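Diphosphomevalonate decarboxylase, putative (Trypanosoma brucei, PDB 2HKE) probably catalyses the ATP-dependent decarboxylation of (R)-5-diphosphomevalonate to isopentenyl diphosphate, the isoprenoid precursor made by the mevalonate pathway. Local coordinates at residues S269-R274 and I349-K354; N280-R285 and D343-L348. The protein carries 1 engineered substitution. One frame throughout, in Å; residues are numbered along the deposited sequence.

Contact 1 (S269-R274 and I349-K354). With SO4 (sulfate ion), chain D.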
ATOM      1  N   SER A 269      14.642 -10.177  -5.132  1.00 20.10           N
ATOM      2  CA  SER A 269      14.512  -8.731  -4.860  1.00 20.42           C
ATOM      3  C   SER A 269      15.745  -7.951  -5.282  1.00 20.39           C
ATOM      4  O   SER A 269      15.653  -6.931  -5.979  1.00 19.91           O
ATOM      5  CB  SER A 269      14.255  -8.472  -3.372  1.00 20.45           C
ATOM      6  OG  SER A 269      13.138  -9.192  -2.936  1.00 20.02           O
ATOM      7  N   TYR A 270      16.912  -8.408  -4.827  1.00 20.76           N
ATOM      8  CA  TYR A 270      18.162  -7.731  -5.121  1.00 21.14           C
ATOM      9  C   TYR A 270      18.512  -7.789  -6.589  1.00 20.27           C
ATOM     10  O   TYR A 270      19.035  -6.806  -7.145  1.00 19.45           O
ATOM     11  CB  TYR A 270      19.338  -8.270  -4.272  1.00 24.39           C
ATOM     12  CG  TYR A 270      19.154  -8.141  -2.783  1.00 27.37           C
ATOM     13  CD1 TYR A 270      18.866  -6.911  -2.203  1.00 30.06           C
ATOM     14  CD2 TYR A 270      19.256  -9.254  -1.948  1.00 29.08           C
ATOM     15  CE1 TYR A 270      18.690  -6.784  -0.829  1.00 32.00           C
ATOM     16  CE2 TYR A 270      19.073  -9.133  -0.557  1.00 30.97           C
ATOM     17  CZ  TYR A 270      18.816  -7.907  -0.013  1.00 31.09           C
ATOM     18  OH  TYR A 270      18.646  -7.795   1.348  1.00 34.32           O
ATOM     19  N   ALA A 271      18.178  -8.900  -7.243  1.00 19.57           N
ATOM     20  CA  ALA A 271      18.411  -8.963  -8.676  1.00 19.47           C
ATOM     21  C   ALA A 271      17.515  -7.943  -9.419  1.00 19.63           C
ATOM     22  O   ALA A 271      17.927  -7.367 -10.408  1.00 18.12           O
ATOM     23  CB  ALA A 271      18.112 -10.348  -9.170  1.00 19.83           C
ATOM     24  N   MET A 272      16.287  -7.764  -8.942  1.00 19.17           N
ATOM     25  CA  MET A 272      15.385  -6.759  -9.528  1.00 18.71           C
ATOM     26  C   MET A 272      15.957  -5.375  -9.382  1.00 19.05           C
ATOM     27  O   MET A 272      15.878  -4.571 -10.314  1.00 19.12           O
ATOM     28  CB  MET A 272      13.960  -6.873  -8.950  1.00 18.91           C
ATOM     29  CG  MET A 272      13.126  -7.957  -9.616  1.00 21.68           C
ATOM     30  SD  MET A 272      12.726  -7.721 -11.344  1.00 22.46           S
ATOM     31  CE  MET A 272      11.548  -6.321 -11.248  1.00 26.52           C
ATOM     32  N   ILE A 273      16.584  -5.085  -8.244  1.00 18.54           N
ATOM     33  CA  ILE A 273      17.193  -3.794  -8.048  1.00 18.85           C
ATOM     34  C   ILE A 273      18.318  -3.636  -9.080  1.00 19.22           C
ATOM     35  O   ILE A 273      18.385  -2.639  -9.759  1.00 19.56           O
ATOM     36  CB  ILE A 273      17.732  -3.646  -6.632  1.00 17.96           C
ATOM     37  CG1 ILE A 273      16.588  -3.554  -5.619  1.00 19.34           C
ATOM     38  CG2 ILE A 273      18.725  -2.483  -6.558  1.00 19.06           C
ATOM     39  CD1 ILE A 273      17.057  -3.604  -4.193  1.00 19.41           C
ATOM     40  N   ARG A 274      19.197  -4.640  -9.183  1.00 20.03           N
ATOM     41  CA  ARG A 274      20.285  -4.582 -10.142  1.00 20.00           C
ATOM     42  C   ARG A 274      19.791  -4.407 -11.568  1.00 19.43           C
ATOM     43  O   ARG A 274      20.409  -3.641 -12.338  1.00 19.69           O
ATOM     44  CB  ARG A 274      21.169  -5.836 -10.055  1.00 21.06           C
ATOM     45  CG  ARG A 274      21.836  -5.954  -8.735  1.00 23.07           C
ATOM     46  CD  ARG A 274      23.118  -6.799  -8.791  1.00 20.40           C
ATOM     47  NE  ARG A 274      22.932  -8.050  -9.510  1.00 23.02           N
ATOM     48  CZ  ARG A 274      22.385  -9.140  -8.994  1.00 23.51           C
ATOM     49  NH1 ARG A 274      21.971  -9.145  -7.745  1.00 24.51           N
ATOM     50  NH2 ARG A 274      22.279 -10.238  -9.735  1.00 25.69           N
ATOM     51  N   ILE A 349      21.778  -8.348 -16.341  1.00 25.15           N
ATOM     52  CA  ILE A 349      22.286  -8.896 -15.085  1.00 24.61           C
ATOM     53  C   ILE A 349      22.545 -10.375 -15.261  1.00 24.97           C
ATOM     54  O   ILE A 349      22.056 -10.984 -16.200  1.00 24.83           O
ATOM     55  CB  ILE A 349      21.318  -8.700 -13.881  1.00 24.75           C
ATOM     56  CG1 ILE A 349      19.995  -9.439 -14.083  1.00 26.08           C
ATOM     57  CG2 ILE A 349      21.129  -7.188 -13.621  1.00 25.33           C
ATOM     58  CD1 ILE A 349      19.124  -9.541 -12.811  1.00 24.25           C
ATOM     59  N   ASP A 350      23.277 -10.925 -14.300  1.00 25.71           N
ATOM     60  CA  ASP A 350      23.499 -12.339 -14.151  1.00 26.80           C
ATOM     61  C   ASP A 350      22.633 -12.828 -12.989  1.00 26.43           C
ATOM     62  O   ASP A 350      22.929 -12.519 -11.836  1.00 26.09           O
ATOM     63  CB  ASP A 350      24.998 -12.560 -13.797  1.00 28.63           C
ATOM     64  CG  ASP A 350      25.362 -14.021 -13.616  1.00 32.12           C
ATOM     65  OD1 ASP A 350      24.549 -14.929 -13.977  1.00 41.56           O
ATOM     66  OD2 ASP A 350      26.502 -14.257 -13.109  1.00 45.79           O
ATOM     67  N   HIS A 351      21.567 -13.567 -13.296  1.00 25.79           N
ATOM     68  CA  HIS A 351      20.687 -14.119 -12.271  1.00 26.22           C
ATOM     69  C   HIS A 351      19.912 -15.260 -12.904  1.00 26.58           C
ATOM     70  O   HIS A 351      19.539 -15.176 -14.095  1.00 25.92           O
ATOM     71  CB  HIS A 351      19.709 -13.045 -11.733  1.00 26.40           C
ATOM     72  CG  HIS A 351      18.894 -13.494 -10.565  1.00 23.87           C
ATOM     73  ND1 HIS A 351      19.424 -13.580  -9.297  1.00 24.48           N
ATOM     74  CD2 HIS A 351      17.579 -13.818 -10.444  1.00 24.46           C
ATOM     75  CE1 HIS A 351      18.484 -13.974  -8.451  1.00 24.38           C
ATOM     76  NE2 HIS A 351      17.354 -14.119  -9.119  1.00 22.43           N
ATOM     77  N   PRO A 352      19.650 -16.335 -12.149  1.00 26.54           N
ATOM     78  CA  PRO A 352      18.820 -17.403 -12.706  1.00 27.39           C
ATOM     79  C   PRO A 352      17.437 -16.964 -13.213  1.00 28.50           C
ATOM     80  O   PRO A 352      16.725 -16.212 -12.505  1.00 27.56           O
ATOM     81  CB  PRO A 352      18.628 -18.338 -11.518  1.00 28.01           C
ATOM     82  CG  PRO A 352      19.820 -18.100 -10.706  1.00 28.58           C
ATOM     83  CD  PRO A 352      20.086 -16.655 -10.776  1.00 27.35           C
ATOM     84  N   LYS A 353      17.065 -17.421 -14.405  1.00 28.11           N
ATOM     85  CA  LYS A 353      15.743 -17.083 -14.944  1.00 28.39           C
ATOM     86  C   LYS A 353      14.659 -17.864 -14.218  1.00 28.03           C
ATOM     87  O   LYS A 353      14.731 -19.100 -14.034  1.00 28.82           O
ATOM     88  CB  LYS A 353      15.669 -17.314 -16.443  1.00 30.04           C
ATOM     89  CG  LYS A 353      16.614 -16.426 -17.240  1.00 30.78           C
ATOM     90  CD  LYS A 353      16.443 -16.685 -18.709  1.00 31.86           C
ATOM     91  CE  LYS A 353      17.397 -15.890 -19.506  1.00 34.03           C
ATOM     92  NZ  LYS A 353      17.062 -15.992 -20.948  1.00 39.69           N
ATOM     93  N   LYS A 354      13.636 -17.131 -13.795  1.00 27.33           N
ATOM     94  CA  LYS A 354      12.445 -17.718 -13.201  1.00 26.68           C
ATOM     95  C   LYS A 354      11.285 -16.757 -13.399  1.00 25.11           C
ATOM     96  O   LYS A 354      11.489 -15.566 -13.585  1.00 23.55           O
ATOM     97  CB  LYS A 354      12.652 -18.004 -11.722  1.00 27.16           C
ATOM     98  CG  LYS A 354      12.864 -16.706 -10.895  1.00 28.16           C
ATOM     99  CD  LYS A 354      13.261 -16.960  -9.490  1.00 30.59           C
ATOM    100  CE  LYS A 354      14.726 -17.319  -9.353  1.00 32.47           C
ATOM    101  NZ  LYS A 354      14.907 -17.628  -7.907  1.00 33.75           N
TER
HETATM  102  S   SO4 D 382      25.279  -8.507 -12.227  1.00 37.23           S
HETATM  103  O1  SO4 D 382      26.472  -8.869 -11.474  1.00 38.30           O
HETATM  104  O2  SO4 D 382      25.612  -8.423 -13.632  1.00 34.71           O
HETATM  105  O3  SO4 D 382      24.262  -9.536 -11.983  1.00 31.05           O
HETATM  106  O4  SO4 D 382      24.816  -7.225 -11.714  1.00 40.22           O
HETATM  107  O   HOH W   1      21.943 -12.941  -8.512  1.00 33.28           O

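Contact 2 (N280-R285 and D343-L348)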
ATOM      1  N   ASN A 280      18.277   1.356 -16.601  1.00 19.15           N
ATOM      2  CA  ASN A 280      18.299   2.799 -16.620  1.00 19.39           C
ATOM      3  C   ASN A 280      19.671   3.227 -17.144  1.00 19.41           C
ATOM      4  O   ASN A 280      19.784   4.185 -17.910  1.00 19.13           O
ATOM      5  CB  ASN A 280      18.080   3.311 -15.210  1.00 19.30           C
ATOM      6  CG  ASN A 280      16.629   3.266 -14.771  1.00 18.20           C
ATOM      7  OD1 ASN A 280      15.693   3.248 -15.613  1.00 16.29           O
ATOM      8  ND2 ASN A 280      16.419   3.260 -13.442  1.00 17.68           N
ATOM      9  N   ALA A 281      20.699   2.514 -16.720  1.00 20.32           N
ATOM     10  CA  ALA A 281      22.082   2.802 -17.184  1.00 20.22           C
ATOM     11  C   ALA A 281      22.182   2.685 -18.720  1.00 21.43           C
ATOM     12  O   ALA A 281      22.732   3.589 -19.388  1.00 21.10           O
ATOM     13  CB  ALA A 281      23.085   1.901 -16.445  1.00 20.94           C
ATOM     14  N   LYS A 282      21.600   1.617 -19.273  1.00 21.81           N
ATOM     15  CA  LYS A 282      21.611   1.363 -20.722  1.00 23.61           C
ATOM     16  C   LYS A 282      20.760   2.364 -21.476  1.00 23.73           C
ATOM     17  O   LYS A 282      21.104   2.801 -22.565  1.00 24.48           O
ATOM     18  CB  LYS A 282      21.040  -0.001 -21.062  1.00 26.66           C
ATOM     19  CG  LYS A 282      21.915  -1.138 -21.062  1.00 31.62           C
ATOM     20  CD  LYS A 282      23.007  -1.133 -22.171  1.00 33.37           C
ATOM     21  CE  LYS A 282      23.716  -2.473 -22.059  1.00 34.22           C
ATOM     22  NZ  LYS A 282      25.194  -2.370 -22.294  1.00 37.41           N
ATOM     23  N   LYS A 283      19.667   2.762 -20.876  1.00 23.85           N
ATOM     24  CA  LYS A 283      18.785   3.755 -21.463  1.00 23.47           C
ATOM     25  C   LYS A 283      19.400   5.127 -21.407  1.00 23.51           C
ATOM     26  O   LYS A 283      19.079   5.968 -22.221  1.00 24.38           O
ATOM     27  CB  LYS A 283      17.468   3.772 -20.711  1.00 23.10           C
ATOM     28  CG  LYS A 283      16.642   2.533 -20.917  1.00 28.21           C
ATOM     29  CD  LYS A 283      15.893   2.537 -22.222  1.00 32.48           C
ATOM     30  CE  LYS A 283      14.602   3.257 -22.131  1.00 32.73           C
ATOM     31  NZ  LYS A 283      13.996   3.224 -23.498  1.00 31.02           N
ATOM     32  N   GLY A 284      20.305   5.380 -20.456  1.00 22.20           N
ATOM     33  CA  GLY A 284      20.844   6.697 -20.289  1.00 22.17           C
ATOM     34  C   GLY A 284      19.956   7.655 -19.530  1.00 21.81           C
ATOM     35  O   GLY A 284      20.175   8.861 -19.535  1.00 23.34           O
ATOM     36  N   ARG A 285      18.917   7.125 -18.886  1.00 21.36           N
ATOM     37  CA  ARG A 285      18.058   7.928 -18.075  1.00 21.85           C
ATOM     38  C   ARG A 285      17.306   7.025 -17.110  1.00 20.45           C
ATOM     39  O   ARG A 285      17.262   5.806 -17.264  1.00 20.20           O
ATOM     40  CB  ARG A 285      17.050   8.732 -18.932  1.00 23.22           C
ATOM     41  CG  ARG A 285      16.063   7.868 -19.648  1.00 23.29           C
ATOM     42  CD  ARG A 285      15.146   8.706 -20.496  1.00 24.53           C
ATOM     43  NE  ARG A 285      14.338   7.866 -21.354  1.00 25.26           N
ATOM     44  CZ  ARG A 285      13.114   7.411 -21.084  1.00 28.64           C
ATOM     45  NH1 ARG A 285      12.487   7.710 -19.970  1.00 29.23           N
ATOM     46  NH2 ARG A 285      12.514   6.625 -21.968  1.00 27.72           N
ATOM     47  N   ASP A 343      18.442  -5.869 -28.494  1.00 26.11           N
ATOM     48  CA  ASP A 343      19.380  -6.792 -27.901  1.00 27.37           C
ATOM     49  C   ASP A 343      20.128  -6.195 -26.724  1.00 26.72           C
ATOM     50  O   ASP A 343      20.509  -6.935 -25.840  1.00 26.48           O
ATOM     51  CB  ASP A 343      20.405  -7.236 -28.967  1.00 29.52           C
ATOM     52  CG  ASP A 343      20.441  -8.710 -29.123  1.00 34.67           C
ATOM     53  OD1 ASP A 343      20.715  -9.402 -28.111  1.00 39.79           O
ATOM     54  OD2 ASP A 343      20.154  -9.186 -30.256  1.00 43.92           O
ATOM     55  N   GLU A 344      20.346  -4.879 -26.732  1.00 26.41           N
ATOM     56  CA  GLU A 344      21.016  -4.156 -25.648  1.00 27.67           C
ATOM     57  C   GLU A 344      20.350  -4.372 -24.283  1.00 27.22           C
ATOM     58  O   GLU A 344      21.013  -4.238 -23.256  1.00 26.67           O
ATOM     59  CB  GLU A 344      21.074  -2.650 -25.894  1.00 27.76           C
ATOM     60  CG  GLU A 344      19.761  -2.029 -26.329  1.00 30.65           C
ATOM     61  CD  GLU A 344      19.784  -0.527 -26.632  1.00 33.78           C
ATOM     62  OE1 GLU A 344      20.707   0.208 -26.197  1.00 39.45           O
ATOM     63  OE2 GLU A 344      18.805  -0.068 -27.316  1.00 42.78           O
ATOM     64  N   TYR A 345      19.074  -4.737 -24.261  1.00 25.78           N
ATOM     65  CA  TYR A 345      18.367  -4.859 -22.976  1.00 26.48           C
ATOM     66  C   TYR A 345      18.215  -6.299 -22.553  1.00 26.57           C
ATOM     67  O   TYR A 345      17.421  -6.608 -21.649  1.00 26.70           O
ATOM     68  CB  TYR A 345      17.001  -4.143 -23.042  1.00 26.20           C
ATOM     69  CG  TYR A 345      17.115  -2.725 -23.438  1.00 25.37           C
ATOM     70  CD1 TYR A 345      17.902  -1.836 -22.708  1.00 24.41           C
ATOM     71  CD2 TYR A 345      16.403  -2.214 -24.496  1.00 25.87           C
ATOM     72  CE1 TYR A 345      18.010  -0.518 -23.053  1.00 25.63           C
ATOM     73  CE2 TYR A 345      16.519  -0.879 -24.847  1.00 25.44           C
ATOM     74  CZ  TYR A 345      17.335  -0.042 -24.124  1.00 26.35           C
ATOM     75  OH  TYR A 345      17.449   1.283 -24.495  1.00 29.95           O
ATOM     76  N   LYS A 346      18.927  -7.204 -23.217  1.00 27.15           N
ATOM     77  CA  LYS A 346      18.930  -8.585 -22.843  1.00 28.93           C
ATOM     78  C   LYS A 346      20.247  -8.763 -22.086  1.00 29.60           C
ATOM     79  O   LYS A 346      21.233  -8.036 -22.315  1.00 32.43           O
ATOM     80  CB  LYS A 346      18.850  -9.500 -24.075  1.00 29.41           C
ATOM     81  CG  LYS A 346      17.615  -9.316 -24.911  1.00 30.95           C
ATOM     82  CD  LYS A 346      17.718 -10.068 -26.239  1.00 30.90           C
ATOM     83  CE  LYS A 346      16.535  -9.719 -27.157  1.00 33.02           C
ATOM     84  NZ  LYS A 346      16.494 -10.629 -28.322  1.00 32.81           N
ATOM     85  N   LYS A 347      20.249  -9.712 -21.176  1.00 30.00           N
ATOM     86  CA  LYS A 347      21.405 -10.035 -20.367  1.00 29.46           C
ATOM     87  C   LYS A 347      21.989  -8.786 -19.700  1.00 28.23           C
ATOM     88  O   LYS A 347      23.181  -8.479 -19.839  1.00 29.15           O
ATOM     89  CB  LYS A 347      22.448 -10.808 -21.220  1.00 32.16           C
ATOM     90  CG  LYS A 347      21.952 -12.194 -21.672  1.00 35.85           C
ATOM     91  CD  LYS A 347      21.954 -13.234 -20.501  1.00 40.77           C
ATOM     92  CE  LYS A 347      21.255 -14.606 -20.878  1.00 41.80           C
ATOM     93  NZ  LYS A 347      19.870 -14.503 -21.505  1.00 45.93           N
ATOM     94  N   LEU A 348      21.153  -8.080 -18.949  1.00 23.70           N
ATOM     95  CA  LEU A 348      21.608  -6.881 -18.255  1.00 24.62           C
ATOM     96  C   LEU A 348      22.220  -7.224 -16.901  1.00 24.06           C
ATOM     97  O   LEU A 348      22.922  -6.427 -16.335  1.00 24.82           O
ATOM     98  CB  LEU A 348      20.449  -5.897 -18.073  1.00 23.94           C
ATOM     99  CG  LEU A 348      19.853  -5.309 -19.354  1.00 26.19           C
ATOM    100  CD1 LEU A 348      18.632  -4.460 -19.037  1.00 31.05           C
ATOM    101  CD2 LEU A 348      20.894  -4.499 -20.111  1.00 29.44           C
TER
HETATM  102  O   HOH W   2      16.380   4.215 -25.702  1.00 47.19           O

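Contact 1 (S269-R274 and I349-K354)
R274 leaves helix 267-283 with CG anti to the carbonyl carbon (chi1 -63°), and its CB rests on the CG2 methyl of I349 at 3.8 Å. A bend at chi3 (-47°) then swings the guanidinium across to the loop, with CD passing close to O4 of a sulfate ion. NE donates to two sulfate oxygens, O4 at 3.0 Å and O3 slightly farther off, and NH2 adds a bond to O3. That same O3 accepts the straighter bond from the backbone N of D350, 2.9 Å long with an N-H...O angle of 162°, so three N-H groups converge on one oxygen. NH2 also donates to a water, which lies in the plane of the H351 ring and is hydrogen-bonded to ND1 at 2.7 Å. Behind this polar edge, the A271 CB sits over the centre of the imidazole, 3.5 Å from its centroid, in a CH-pi contact; CD of P352 covers the opposite face toward the rim. The I349 CD1 methyl lies 3.9 Å from A271 CB. NE2 of H351 bonds to D268, which also pairs with K354. The sulfate, probably from the crystallisation liquor, marks a small anion-binding spot made by one arginine and a loop amide.

Contact 2 (N280-R285 and D343-L348)
NZ of K283 is gripped by a salt bridge to E309 of helix 307-317, with a weak bond to a water as a second hold. That water, also weakly bonded to OH of Y345, links the lysine to the tyrosine. The aliphatic part of K283, bent at chi2 and chi3 (-79° and -85°), crosses the phenol at about a right angle, and its CD lies a tight 3.0 Å from Y345 OH. K282 meets the same ring differently: its CB comes to the edge near the ring plane, 3.7 Å from CE1. K282 turns at chi2 and crosses L348 obliquely, CG against its CD2 methyl at 3.6 Å and CE against the carbonyl O of E344 at 3.4 Å. E344 lays its CG over the centre of one face of the Y345 ring, 3.6 Å above the plane, while Y279 meets that ring edge-to-face. Lysine methylenes thus supply part of the cover, M313 of helix 307-317 adds to it, and E344 places a carboxylate near both ammonium groups without touching either. Helix 267-283 ends here in a Schellman motif, with G284 at positive phi as C-prime residue: a helix C-terminus packed against a loop of the GHMP-type C-terminal domain.

In the fold
Both contacts lie at the surface of the C-terminal domain and join helix 267-283 to the loop between helix 330-338 and strand 358-363. They run in opposite order: the earlier part of the helix meets 349-354, its C-terminal end meets 343-348, so contact 2 is nested within the chain loop closed by contact 1. Their centres are 14 Å apart, and NZ of K353 and NZ of K347 come within 3.2 Å of each other, like charges close together. Helix 307-317 reaches both, through H317 and M313 among others. Both have a bridging water, weakly bound in contact 2; contact 1 adds a sulfate and a CH-pi contact, whereas contact 2 packs lysine methylenes around a buried tyrosine.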